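Long-range contacts in extracellular solute-binding protein, family 1 (Bifidobacterium longum subsp. infantis ATCC 15697, PDB 3QUF), which probably binds a solute outside the cell, perhaps a sugar, and hands it to an ABC-type importer: residues G131-G139 and F333-S343; L89-V97 and V370-V378. All blocks are in the same frame, centred on the assembly; numbering follows the deposited sequence.

Contact 1: G131-G139 and F333-S343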
ATOM      1  N   GLY A 131      -8.821  11.614  -8.962  1.00 11.59           N
ATOM      2  CA  GLY A 131      -7.627  11.896  -8.131  1.00 11.99           C
ATOM      3  C   GLY A 131      -6.385  11.360  -8.804  1.00 13.20           C
ATOM      4  O   GLY A 131      -6.455  10.455  -9.682  1.00 12.49           O
HETATM    5  N   MSE A 132      -5.247  11.912  -8.393  1.00 11.43           N
HETATM    6  CA  MSE A 132      -3.984  11.525  -8.954  1.00 12.00           C
HETATM    7  C   MSE A 132      -3.009  11.201  -7.839  1.00 11.85           C
HETATM    8  O   MSE A 132      -2.672  12.090  -7.043  1.00 11.93           O
HETATM    9  CB  MSE A 132      -3.395  12.682  -9.807  1.00 12.32           C
HETATM   10  CG  MSE A 132      -1.955  12.434 -10.211  1.00 13.89           C
HETATM   11 SE   MSE A 132      -1.110  13.998 -11.023  0.85 17.16          SE
HETATM   12  CE  MSE A 132      -0.919  14.989  -9.451  1.00 16.56           C
ATOM     13  N   PRO A 133      -2.525   9.948  -7.776  1.00 10.75           N
ATOM     14  CA  PRO A 133      -1.406   9.618  -6.912  1.00 11.35           C
ATOM     15  C   PRO A 133      -0.099   9.873  -7.641  1.00 11.88           C
ATOM     16  O   PRO A 133      -0.018   9.700  -8.860  1.00 13.47           O
ATOM     17  CB  PRO A 133      -1.571   8.117  -6.703  1.00 11.87           C
ATOM     18  CG  PRO A 133      -2.175   7.627  -7.976  1.00 11.23           C
ATOM     19  CD  PRO A 133      -2.890   8.803  -8.638  1.00 11.83           C
ATOM     20  N   VAL A 134       0.913  10.305  -6.903  1.00 12.57           N
ATOM     21  CA  VAL A 134       2.219  10.447  -7.476  1.00 11.91           C
ATOM     22  C   VAL A 134       3.301   9.637  -6.768  1.00 12.21           C
ATOM     23  O   VAL A 134       4.450   9.624  -7.240  1.00 13.14           O
ATOM     24  CB  VAL A 134       2.661  11.909  -7.556  1.00 12.41           C
ATOM     25  CG1 VAL A 134       1.683  12.685  -8.476  1.00 14.42           C
ATOM     26  CG2 VAL A 134       2.757  12.536  -6.133  1.00 12.22           C
ATOM     27  N   SER A 135       2.948   8.957  -5.689  1.00 11.78           N
ATOM     28  CA  SER A 135       3.945   8.278  -4.880  1.00 12.45           C
ATOM     29  C   SER A 135       3.333   7.066  -4.228  1.00 12.18           C
ATOM     30  O   SER A 135       2.105   6.938  -4.156  1.00 12.36           O
ATOM     31  CB  SER A 135       4.520   9.214  -3.836  1.00 14.59           C
ATOM     32  OG  SER A 135       3.507   9.640  -2.992  1.00 15.70           O
ATOM     33  N   ALA A 136       4.198   6.168  -3.754  1.00 12.06           N
ATOM     34  CA  ALA A 136       3.766   4.870  -3.265  1.00 11.97           C
ATOM     35  C   ALA A 136       4.728   4.391  -2.205  1.00 12.48           C
ATOM     36  O   ALA A 136       5.881   4.803  -2.129  1.00 14.26           O
ATOM     37  CB  ALA A 136       3.715   3.848  -4.405  1.00 11.99           C
ATOM     38  N   TRP A 137       4.226   3.490  -1.394  1.00 12.53           N
ATOM     39  CA  TRP A 137       5.037   2.722  -0.480  1.00 13.42           C
ATOM     40  C   TRP A 137       5.086   1.273  -0.943  1.00 13.93           C
ATOM     41  O   TRP A 137       4.201   0.826  -1.689  1.00 13.28           O
ATOM     42  CB  TRP A 137       4.410   2.786   0.908  1.00 13.29           C
ATOM     43  CG  TRP A 137       3.054   2.130   1.000  1.00 12.50           C
ATOM     44  CD1 TRP A 137       1.822   2.700   0.771  1.00 15.18           C
ATOM     45  CD2 TRP A 137       2.785   0.759   1.333  1.00 13.32           C
ATOM     46  NE1 TRP A 137       0.824   1.772   0.892  1.00 14.66           N
ATOM     47  CE2 TRP A 137       1.379   0.580   1.281  1.00 12.89           C
ATOM     48  CE3 TRP A 137       3.588  -0.320   1.691  1.00 12.19           C
ATOM     49  CZ2 TRP A 137       0.784  -0.644   1.523  1.00 15.07           C
ATOM     50  CZ3 TRP A 137       2.982  -1.554   1.946  1.00 13.68           C
ATOM     51  CH2 TRP A 137       1.600  -1.699   1.855  1.00 12.33           C
ATOM     52  N   VAL A 138       6.083   0.548  -0.446  1.00 13.49           N
ATOM     53  CA  VAL A 138       6.219  -0.874  -0.724  1.00 13.21           C
ATOM     54  C   VAL A 138       6.629  -1.657   0.506  1.00 12.50           C
ATOM     55  O   VAL A 138       7.165  -1.110   1.485  1.00 13.97           O
ATOM     56  CB  VAL A 138       7.211  -1.129  -1.847  1.00 12.92           C
ATOM     57  CG1 VAL A 138       6.718  -0.509  -3.155  1.00 13.06           C
ATOM     58  CG2 VAL A 138       8.608  -0.657  -1.452  1.00 15.11           C
ATOM     59  N   GLY A 139       6.337  -2.947   0.480  1.00 13.56           N
ATOM     60  CA  GLY A 139       6.760  -3.866   1.518  1.00 13.87           C
ATOM     61  C   GLY A 139       7.105  -5.212   0.887  1.00 14.63           C
ATOM     62  O   GLY A 139       6.573  -5.578  -0.173  1.00 13.40           O
ATOM     63  N   PHE A 333       8.859  15.738  -3.026  1.00 18.24           N
ATOM     64  CA  PHE A 333       7.843  15.016  -2.266  1.00 17.30           C
ATOM     65  C   PHE A 333       8.343  13.637  -1.822  1.00 17.54           C
ATOM     66  O   PHE A 333       8.243  13.293  -0.654  1.00 17.83           O
ATOM     67  CB  PHE A 333       6.610  14.878  -3.116  1.00 16.13           C
ATOM     68  CG  PHE A 333       5.399  14.334  -2.375  1.00 16.23           C
ATOM     69  CD1 PHE A 333       5.163  14.612  -1.037  1.00 17.78           C
ATOM     70  CD2 PHE A 333       4.458  13.594  -3.063  1.00 17.08           C
ATOM     71  CE1 PHE A 333       4.041  14.111  -0.393  1.00 18.89           C
ATOM     72  CE2 PHE A 333       3.337  13.082  -2.415  1.00 18.17           C
ATOM     73  CZ  PHE A 333       3.125  13.355  -1.095  1.00 17.46           C
ATOM     74  N   THR A 334       8.912  12.869  -2.760  1.00 17.61           N
ATOM     75  CA  THR A 334       9.334  11.510  -2.425  1.00 17.85           C
ATOM     76  C   THR A 334      10.498  11.511  -1.432  1.00 19.88           C
ATOM     77  O   THR A 334      10.545  10.663  -0.527  1.00 20.68           O
ATOM     78  CB  THR A 334       9.725  10.696  -3.675  1.00 17.30           C
ATOM     79  OG1 THR A 334      10.754  11.400  -4.397  1.00 16.98           O
ATOM     80  CG2 THR A 334       8.473  10.431  -4.544  1.00 17.71           C
ATOM     81  N   SER A 335      11.398  12.460  -1.567  1.00 21.90           N
ATOM     82  CA  SER A 335      12.550  12.523  -0.654  1.00 24.65           C
ATOM     83  C   SER A 335      12.077  12.889   0.763  1.00 25.07           C
ATOM     84  O   SER A 335      12.545  12.291   1.728  1.00 26.83           O
ATOM     85  CB  SER A 335      13.656  13.457  -1.169  1.00 26.04           C
ATOM     86  OG  SER A 335      13.215  14.804  -1.154  1.00 31.12           O
ATOM     87  N   ALA A 336      11.130  13.830   0.895  1.00 24.23           N
ATOM     88  CA  ALA A 336      10.634  14.244   2.220  1.00 23.85           C
ATOM     89  C   ALA A 336       9.763  13.192   2.882  1.00 24.32           C
ATOM     90  O   ALA A 336       9.821  13.008   4.110  1.00 24.49           O
ATOM     91  CB  ALA A 336       9.858  15.578   2.123  1.00 23.49           C
ATOM     92  N   ALA A 337       8.936  12.520   2.084  1.00 22.60           N
ATOM     93  CA  ALA A 337       7.987  11.561   2.576  1.00 23.26           C
ATOM     94  C   ALA A 337       8.563  10.161   2.697  1.00 23.53           C
ATOM     95  O   ALA A 337       7.917   9.305   3.273  1.00 25.52           O
ATOM     96  CB  ALA A 337       6.735  11.531   1.675  1.00 21.78           C
ATOM     97  N   GLY A 338       9.741   9.910   2.131  1.00 24.17           N
ATOM     98  CA  GLY A 338      10.327   8.573   2.120  1.00 23.89           C
ATOM     99  C   GLY A 338       9.606   7.539   1.249  1.00 23.19           C
ATOM    100  O   GLY A 338       9.595   6.335   1.552  1.00 25.77           O
ATOM    101  N   THR A 339       9.006   7.998   0.166  1.00 19.56           N
ATOM    102  CA  THR A 339       8.217   7.159  -0.713  1.00 17.70           C
ATOM    103  C   THR A 339       8.853   7.037  -2.082  1.00 16.99           C
ATOM    104  O   THR A 339       9.920   7.629  -2.349  1.00 16.51           O
ATOM    105  CB  THR A 339       6.813   7.732  -0.819  1.00 18.87           C
ATOM    106  OG1 THR A 339       6.910   9.113  -1.138  1.00 17.09           O
ATOM    107  CG2 THR A 339       6.033   7.526   0.519  1.00 18.02           C
ATOM    108  N   LEU A 340       8.226   6.229  -2.932  1.00 15.03           N
ATOM    109  CA  LEU A 340       8.682   6.011  -4.287  1.00 14.50           C
ATOM    110  C   LEU A 340       7.779   6.735  -5.272  1.00 13.57           C
ATOM    111  O   LEU A 340       6.580   6.835  -5.091  1.00 15.82           O
ATOM    112  CB  LEU A 340       8.670   4.520  -4.630  1.00 14.08           C
ATOM    113  CG  LEU A 340       9.547   3.635  -3.757  1.00 17.12           C
ATOM    114  CD1 LEU A 340       9.388   2.148  -4.187  1.00 21.59           C
ATOM    115  CD2 LEU A 340      11.001   4.022  -3.802  1.00 20.77           C
ATOM    116  N   SER A 341       8.367   7.226  -6.356  1.00 13.25           N
ATOM    117  CA  SER A 341       7.588   7.914  -7.368  1.00 13.03           C
ATOM    118  C   SER A 341       6.770   6.935  -8.213  1.00 13.82           C
ATOM    119  O   SER A 341       7.316   5.908  -8.682  1.00 14.15           O
ATOM    120  CB  SER A 341       8.541   8.695  -8.291  1.00 13.78           C
ATOM    121  OG  SER A 341       7.871   9.146  -9.445  1.00 14.31           O
ATOM    122  N   LEU A 342       5.508   7.281  -8.487  1.00 12.68           N
ATOM    123  CA  LEU A 342       4.707   6.570  -9.479  1.00 13.67           C
ATOM    124  C   LEU A 342       4.775   7.147 -10.899  1.00 14.38           C
ATOM    125  O   LEU A 342       4.055   6.688 -11.798  1.00 15.89           O
ATOM    126  CB  LEU A 342       3.255   6.513  -9.003  1.00 13.97           C
ATOM    127  CG  LEU A 342       2.964   5.616  -7.821  1.00 13.12           C
ATOM    128  CD1 LEU A 342       1.485   5.832  -7.395  1.00 15.40           C
ATOM    129  CD2 LEU A 342       3.164   4.102  -8.193  1.00 13.27           C
ATOM    130  N   SER A 343       5.616   8.139 -11.128  1.00 13.43           N
ATOM    131  CA  SER A 343       5.695   8.830 -12.404  1.00 14.24           C
ATOM    132  C   SER A 343       7.049   8.633 -13.048  1.00 15.99           C
ATOM    133  O   SER A 343       8.092   8.715 -12.397  1.00 16.17           O
ATOM    134  CB  SER A 343       5.450  10.318 -12.217  1.00 14.95           C
ATOM    135  OG  SER A 343       5.664  11.025 -13.437  1.00 15.51           O
TER
HETATM  136  O   HOH W   1       4.486  10.448  -0.653  1.00 19.44           O

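Contact 2: L89-V97 and V370-V378. With ACY (acetic acid), chain E.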
ATOM      1  N   LEU A  89      -7.502  12.415  -1.433  1.00 12.05           N
ATOM      2  CA  LEU A  89      -8.287  11.215  -1.355  1.00 11.60           C
ATOM      3  C   LEU A  89      -7.395  10.167  -0.714  1.00 13.06           C
ATOM      4  O   LEU A  89      -6.367   9.776  -1.263  1.00 12.96           O
ATOM      5  CB  LEU A  89      -8.726  10.762  -2.733  1.00 10.87           C
ATOM      6  CG  LEU A  89      -9.605  11.755  -3.511  1.00 12.72           C
ATOM      7  CD1 LEU A  89      -9.912  11.205  -4.896  1.00 12.91           C
ATOM      8  CD2 LEU A  89     -10.891  12.078  -2.789  1.00 13.86           C
ATOM      9  N   THR A  90      -7.771   9.773   0.483  1.00 12.56           N
ATOM     10  CA  THR A  90      -6.993   8.823   1.245  1.00 13.92           C
ATOM     11  C   THR A  90      -7.638   7.452   1.160  1.00 14.06           C
ATOM     12  O   THR A  90      -8.744   7.309   0.634  1.00 12.23           O
ATOM     13  CB  THR A  90      -6.887   9.220   2.690  1.00 14.85           C
ATOM     14  OG1 THR A  90      -8.121   8.963   3.404  1.00 14.65           O
ATOM     15  CG2 THR A  90      -6.502  10.725   2.818  1.00 15.31           C
HETATM   16  N   MSE A  91      -6.974   6.430   1.719  1.00 14.13           N
HETATM   17  CA  MSE A  91      -7.579   5.099   1.678  1.00 15.80           C
HETATM   18  C   MSE A  91      -8.832   4.998   2.524  1.00 16.18           C
HETATM   19  O   MSE A  91      -9.708   4.123   2.286  1.00 18.74           O
HETATM   20  CB  MSE A  91      -6.544   4.027   2.083  1.00 16.38           C
HETATM   21  CG  MSE A  91      -5.303   3.991   1.158  1.00 14.97           C
HETATM   22 SE   MSE A  91      -5.696   3.668  -0.734  0.80 15.55          SE
HETATM   23  CE  MSE A  91      -5.624   5.527  -1.453  1.00 13.20           C
ATOM     24  N   ASP A  92      -9.010   5.926   3.463  1.00 15.07           N
ATOM     25  CA  ASP A  92     -10.194   5.913   4.291  1.00 16.35           C
ATOM     26  C   ASP A  92     -11.361   6.776   3.785  1.00 15.30           C
ATOM     27  O   ASP A  92     -12.489   6.577   4.238  1.00 17.66           O
ATOM     28  CB  ASP A  92      -9.857   6.391   5.707  1.00 18.89           C
ATOM     29  CG  ASP A  92      -8.985   5.413   6.461  1.00 27.64           C
ATOM     30  OD1 ASP A  92      -9.118   4.186   6.249  1.00 32.93           O
ATOM     31  OD2 ASP A  92      -8.139   5.895   7.240  1.00 36.93           O
ATOM     32  N   ASN A  93     -11.122   7.750   2.906  1.00 13.91           N
ATOM     33  CA  ASN A  93     -12.222   8.593   2.442  1.00 12.57           C
ATOM     34  C   ASN A  93     -12.431   8.577   0.932  1.00 11.97           C
ATOM     35  O   ASN A  93     -13.329   9.278   0.436  1.00 11.96           O
ATOM     36  CB  ASN A  93     -12.052  10.045   2.949  1.00 13.04           C
ATOM     37  CG  ASN A  93     -11.005  10.828   2.134  1.00 14.23           C
ATOM     38  OD1 ASN A  93     -10.351  10.253   1.294  1.00 13.13           O
ATOM     39  ND2 ASN A  93     -10.875  12.123   2.359  1.00 13.43           N
ATOM     40  N   ARG A  94     -11.645   7.794   0.190  1.00 10.76           N
ATOM     41  CA  ARG A  94     -11.627   7.986  -1.282  1.00 11.56           C
ATOM     42  C   ARG A  94     -13.008   7.787  -1.905  1.00 12.47           C
ATOM     43  O   ARG A  94     -13.448   8.631  -2.709  1.00 11.75           O
ATOM     44  CB  ARG A  94     -10.592   7.108  -1.981  1.00 12.00           C
ATOM     45  CG  ARG A  94     -10.743   5.629  -1.725  1.00 12.37           C
ATOM     46  CD  ARG A  94      -9.499   4.852  -2.199  1.00 12.97           C
ATOM     47  NE  ARG A  94      -9.799   3.444  -2.099  1.00 13.59           N
ATOM     48  CZ  ARG A  94     -10.492   2.725  -2.999  1.00 12.80           C
ATOM     49  NH1 ARG A  94     -10.983   3.251  -4.116  1.00 13.03           N
ATOM     50  NH2 ARG A  94     -10.797   1.456  -2.728  1.00 14.31           N
ATOM     51  N   THR A  95     -13.719   6.726  -1.532  1.00 12.50           N
ATOM     52  CA  THR A  95     -15.030   6.474  -2.151  1.00 13.20           C
ATOM     53  C   THR A  95     -16.125   7.405  -1.609  1.00 13.29           C
ATOM     54  O   THR A  95     -16.941   7.908  -2.383  1.00 12.14           O
ATOM     55  CB  THR A  95     -15.396   5.011  -2.089  1.00 15.47           C
ATOM     56  OG1 THR A  95     -15.450   4.622  -0.734  1.00 20.04           O
ATOM     57  CG2 THR A  95     -14.385   4.177  -2.830  1.00 16.01           C
ATOM     58  N   ASP A  96     -16.074   7.743  -0.317  1.00 13.07           N
ATOM     59  CA  ASP A  96     -17.023   8.699   0.261  1.00 15.02           C
ATOM     60  C   ASP A  96     -16.928  10.052  -0.427  1.00 13.81           C
ATOM     61  O   ASP A  96     -17.942  10.631  -0.787  1.00 13.46           O
ATOM     62  CB  ASP A  96     -16.816   8.858   1.770  1.00 16.56           C
ATOM     63  CG  ASP A  96     -17.250   7.618   2.572  1.00 24.34           C
ATOM     64  OD1 ASP A  96     -18.186   6.908   2.145  1.00 25.15           O
ATOM     65  OD2 ASP A  96     -16.637   7.388   3.636  1.00 30.36           O
ATOM     66  N   VAL A  97     -15.707  10.544  -0.633  1.00 11.17           N
ATOM     67  CA  VAL A  97     -15.532  11.820  -1.337  1.00 10.97           C
ATOM     68  C   VAL A  97     -15.980  11.722  -2.799  1.00  9.70           C
ATOM     69  O   VAL A  97     -16.704  12.595  -3.264  1.00 11.35           O
ATOM     70  CB  VAL A  97     -14.115  12.337  -1.228  1.00 10.59           C
ATOM     71  CG1 VAL A  97     -13.961  13.639  -2.020  1.00 13.20           C
ATOM     72  CG2 VAL A  97     -13.848  12.619   0.246  1.00 13.42           C
ATOM     73  N   VAL A 370      -4.788  -4.604  -0.022  1.00 11.94           N
ATOM     74  CA  VAL A 370      -6.259  -4.630  -0.007  1.00 11.24           C
ATOM     75  C   VAL A 370      -6.782  -3.284   0.531  1.00 12.57           C
ATOM     76  O   VAL A 370      -6.743  -3.029   1.748  1.00 14.66           O
ATOM     77  CB  VAL A 370      -6.828  -5.785   0.798  1.00 12.45           C
ATOM     78  CG1 VAL A 370      -8.374  -5.775   0.728  1.00 11.18           C
ATOM     79  CG2 VAL A 370      -6.348  -7.183   0.212  1.00 12.91           C
ATOM     80  N   ASN A 371      -7.261  -2.447  -0.368  1.00 13.27           N
ATOM     81  CA  ASN A 371      -7.745  -1.097  -0.033  1.00 13.98           C
ATOM     82  C   ASN A 371      -9.266  -1.119  -0.168  1.00 14.43           C
ATOM     83  O   ASN A 371      -9.847  -0.808  -1.228  1.00 14.21           O
ATOM     84  CB  ASN A 371      -7.063  -0.036  -0.923  1.00 14.47           C
ATOM     85  CG  ASN A 371      -5.616   0.196  -0.557  1.00 15.93           C
ATOM     86  OD1 ASN A 371      -4.695   0.094  -1.404  1.00 18.62           O
ATOM     87  ND2 ASN A 371      -5.398   0.501   0.674  1.00 13.98           N
ATOM     88  N   TRP A 372      -9.948  -1.542   0.889  1.00 13.85           N
ATOM     89  CA  TRP A 372     -11.373  -1.800   0.826  1.00 14.24           C
ATOM     90  C   TRP A 372     -12.134  -0.530   0.396  1.00 14.27           C
ATOM     91  O   TRP A 372     -11.865   0.535   0.936  1.00 14.34           O
ATOM     92  CB  TRP A 372     -11.931  -2.170   2.178  1.00 14.89           C
ATOM     93  CG  TRP A 372     -11.047  -3.064   3.020  1.00 16.30           C
ATOM     94  CD1 TRP A 372     -10.102  -2.663   3.895  1.00 16.83           C
ATOM     95  CD2 TRP A 372     -11.063  -4.493   3.073  1.00 15.03           C
ATOM     96  NE1 TRP A 372      -9.514  -3.746   4.494  1.00 16.74           N
ATOM     97  CE2 TRP A 372     -10.096  -4.884   4.013  1.00 16.07           C
ATOM     98  CE3 TRP A 372     -11.833  -5.477   2.460  1.00 17.61           C
ATOM     99  CZ2 TRP A 372      -9.878  -6.213   4.347  1.00 17.55           C
ATOM    100  CZ3 TRP A 372     -11.594  -6.798   2.786  1.00 17.59           C
ATOM    101  CH2 TRP A 372     -10.624  -7.145   3.691  1.00 17.60           C
ATOM    102  N   PRO A 373     -13.070  -0.643  -0.547  1.00 14.81           N
ATOM    103  CA  PRO A 373     -13.804   0.570  -0.942  1.00 15.26           C
ATOM    104  C   PRO A 373     -14.948   0.985  -0.057  1.00 16.75           C
ATOM    105  O   PRO A 373     -15.565   2.036  -0.286  1.00 17.69           O
ATOM    106  CB  PRO A 373     -14.304   0.236  -2.355  1.00 16.17           C
ATOM    107  CG  PRO A 373     -14.410  -1.228  -2.366  1.00 15.49           C
ATOM    108  CD  PRO A 373     -13.224  -1.695  -1.560  1.00 16.09           C
ATOM    109  N   LYS A 374     -15.303   0.142   0.895  1.00 16.45           N
ATOM    110  CA  LYS A 374     -16.345   0.468   1.866  1.00 19.57           C
ATOM    111  C   LYS A 374     -15.811   0.112   3.231  1.00 19.70           C
ATOM    112  O   LYS A 374     -15.114  -0.883   3.345  1.00 19.21           O
ATOM    113  CB  LYS A 374     -17.596  -0.352   1.603  1.00 21.08           C
ATOM    114  CG  LYS A 374     -18.164  -0.200   0.215  1.00 26.82           C
ATOM    115  CD  LYS A 374     -19.376  -1.096  -0.053  1.00 34.60           C
ATOM    116  CE  LYS A 374     -20.036  -0.653  -1.388  1.00 38.10           C
ATOM    117  NZ  LYS A 374     -21.060  -1.593  -1.921  1.00 43.32           N
ATOM    118  N   SER A 375     -16.125   0.937   4.237  1.00 20.83           N
ATOM    119  CA  SER A 375     -15.854   0.667   5.679  1.00 21.94           C
ATOM    120  C   SER A 375     -14.517  -0.059   5.927  1.00 21.22           C
ATOM    121  O   SER A 375     -14.493  -1.209   6.382  1.00 20.94           O
ATOM    122  CB  SER A 375     -17.005  -0.121   6.311  1.00 23.84           C
ATOM    123  OG  SER A 375     -18.277   0.524   6.186  1.00 27.77           O
ATOM    124  N   PRO A 376     -13.418   0.575   5.550  1.00 20.43           N
ATOM    125  CA  PRO A 376     -12.152  -0.115   5.587  1.00 20.48           C
ATOM    126  C   PRO A 376     -11.732  -0.504   7.005  1.00 20.55           C
ATOM    127  O   PRO A 376     -11.124  -1.548   7.198  1.00 20.09           O
ATOM    128  CB  PRO A 376     -11.167   0.881   4.980  1.00 22.29           C
ATOM    129  CG  PRO A 376     -11.932   2.114   4.684  1.00 21.65           C
ATOM    130  CD  PRO A 376     -13.338   1.858   4.811  1.00 20.70           C
ATOM    131  N   THR A 377     -12.085   0.307   7.995  1.00 20.29           N
ATOM    132  CA  THR A 377     -11.762  -0.090   9.355  1.00 21.28           C
ATOM    133  C   THR A 377     -12.525  -1.319   9.801  1.00 20.60           C
ATOM    134  O   THR A 377     -11.919  -2.214  10.448  1.00 21.26           O
ATOM    135  CB  THR A 377     -11.992   1.092  10.303  1.00 23.37           C
ATOM    136  OG1 THR A 377     -11.098   2.134   9.908  1.00 26.90           O
ATOM    137  CG2 THR A 377     -11.698   0.678  11.707  1.00 24.44           C
ATOM    138  N   VAL A 378     -13.817  -1.407   9.455  1.00 18.74           N
ATOM    139  CA  VAL A 378     -14.647  -2.513   9.799  1.00 19.33           C
ATOM    140  C   VAL A 378     -14.102  -3.798   9.171  1.00 17.72           C
ATOM    141  O   VAL A 378     -14.023  -4.838   9.829  1.00 17.86           O
ATOM    142  CB  VAL A 378     -16.122  -2.317   9.393  1.00 20.70           C
ATOM    143  CG1 VAL A 378     -16.950  -3.567   9.580  1.00 21.19           C
ATOM    144  CG2 VAL A 378     -16.769  -1.154  10.185  1.00 22.98           C
TER
HETATM  145  C   ACY E 424     -14.006   5.015   1.887  1.00 28.78           C
HETATM  146  O   ACY E 424     -14.697   4.453   2.786  1.00 31.07           O
HETATM  147  OXT ACY E 424     -14.244   6.180   1.495  1.00 24.68           O
HETATM  148  CH3 ACY E 424     -12.904   4.182   1.286  1.00 29.56           C
HETATM  149  O   HOH W   2      -9.588   2.123   0.490  1.00 15.75           O
HETATM  150  O   HOH W   3      -8.778   2.085   8.029  1.00 50.17           O

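Contact 1: G131-G139 and F333-S343
Ala136 and Leu340 form an antiparallel hydrogen-bonded pair: Ala136 N reaches Leu340 O at 2.8 Å along a bent path, while Leu340 N returns to Ala136 O at 2.9 Å in an almost straight bond (177°). Two residues away on each chain, beyond the non-hydrogen-bonded pair Ser135-Ser341, Leu342 N donates to Val134 O at 2.9 Å. Leu342 lies against the strand: its CD2 meets Ala136 CB at 3.8 Å and its CD1 reaches Pro133 CB. On the Ala136 face Leu340 CD1 sits across both methyls of Val138, and Phe362 of helix 355-362 touches this apolar patch. Near Ser135, Val134 CG2 meets the edge of the Phe333 ring, 3.7 Å from CD2; CG anti to the backbone N (chi1 -171°) carries that ring edge up to Val134. Beside it a water joins Ser135 OG and Thr339 OG1, resting over a Phe333 face near the rim. Further out, Ser341 OG accepts from Ser343 N, an ST turn, and is also hydrogen-bonded to Tyr346 O, while Phe38 packs edge-to-face with Phe333. Through a turn at Gly338 (positive phi), helix 327-337 leads into strand 340-341, antiparallel to strand 135-144 in the mixed sheet of this solute-binding fold.

Contact 2: L89-V97 and V370-V378
Thr95 OG1 donates to Pro373 O at 2.6 Å, and beside it Arg94 NH2 gives a bent bond to Asn371 O at 2.9 Å, so two side chains from the first turn of helix 94-100 hold backbone carbonyls of the facing loop. Arg94 leaves its backbone with CG between N and the carbonyl carbon (chi1 57°), then runs extended to NE, which brings the guanidinium to that loop with Asn371 O near its plane; NH1 bonds Leu122 O. A lysine in its place, with a single amine, would probably be unable to keep both bonds, leaving one carbonyl without its mate. Selenomethionine Met91, bent along its chain, sets SE 3.5 Å from Asn371 CG. Segment 89-97 packs on helix 67-79, while 370-378 touches helix 209-212 and leads into helix 376-391, consistent with a contact between the two lobes of a solute-binding protein. The looser side is bridged by water: one molecule accepts from Arg94 NE and donates to Met91 O and Trp372 O, and a second links Asp92 OD1 to the exposed Thr377 OG1. An acetic acid molecule, probably from the crystallisation liquor, sits at the helix start, where Asp96 N donates to its OXT at 3.0 Å.

The two contacts show how distant parts of one chain can be tied by different means: contact 1 by backbone pairing in a buried sheet, contact 2 by side chains and water at a partly buried meeting of loops and helix starts. Their centres lie about 19 Å apart, yet they touch where Gly131 CA packs 4.0 Å from Leu89 CD1. Along the sequence contact 1 is nested within the loop that contact 2 closes. Strand 295-305 relates them directly, pairing with strand 135-144 and with strand 86-89, and its Pro299 is touched by both Pro133 and Met91. The bound acetic acid belongs to contact 2 and does not by itself mark the solute site.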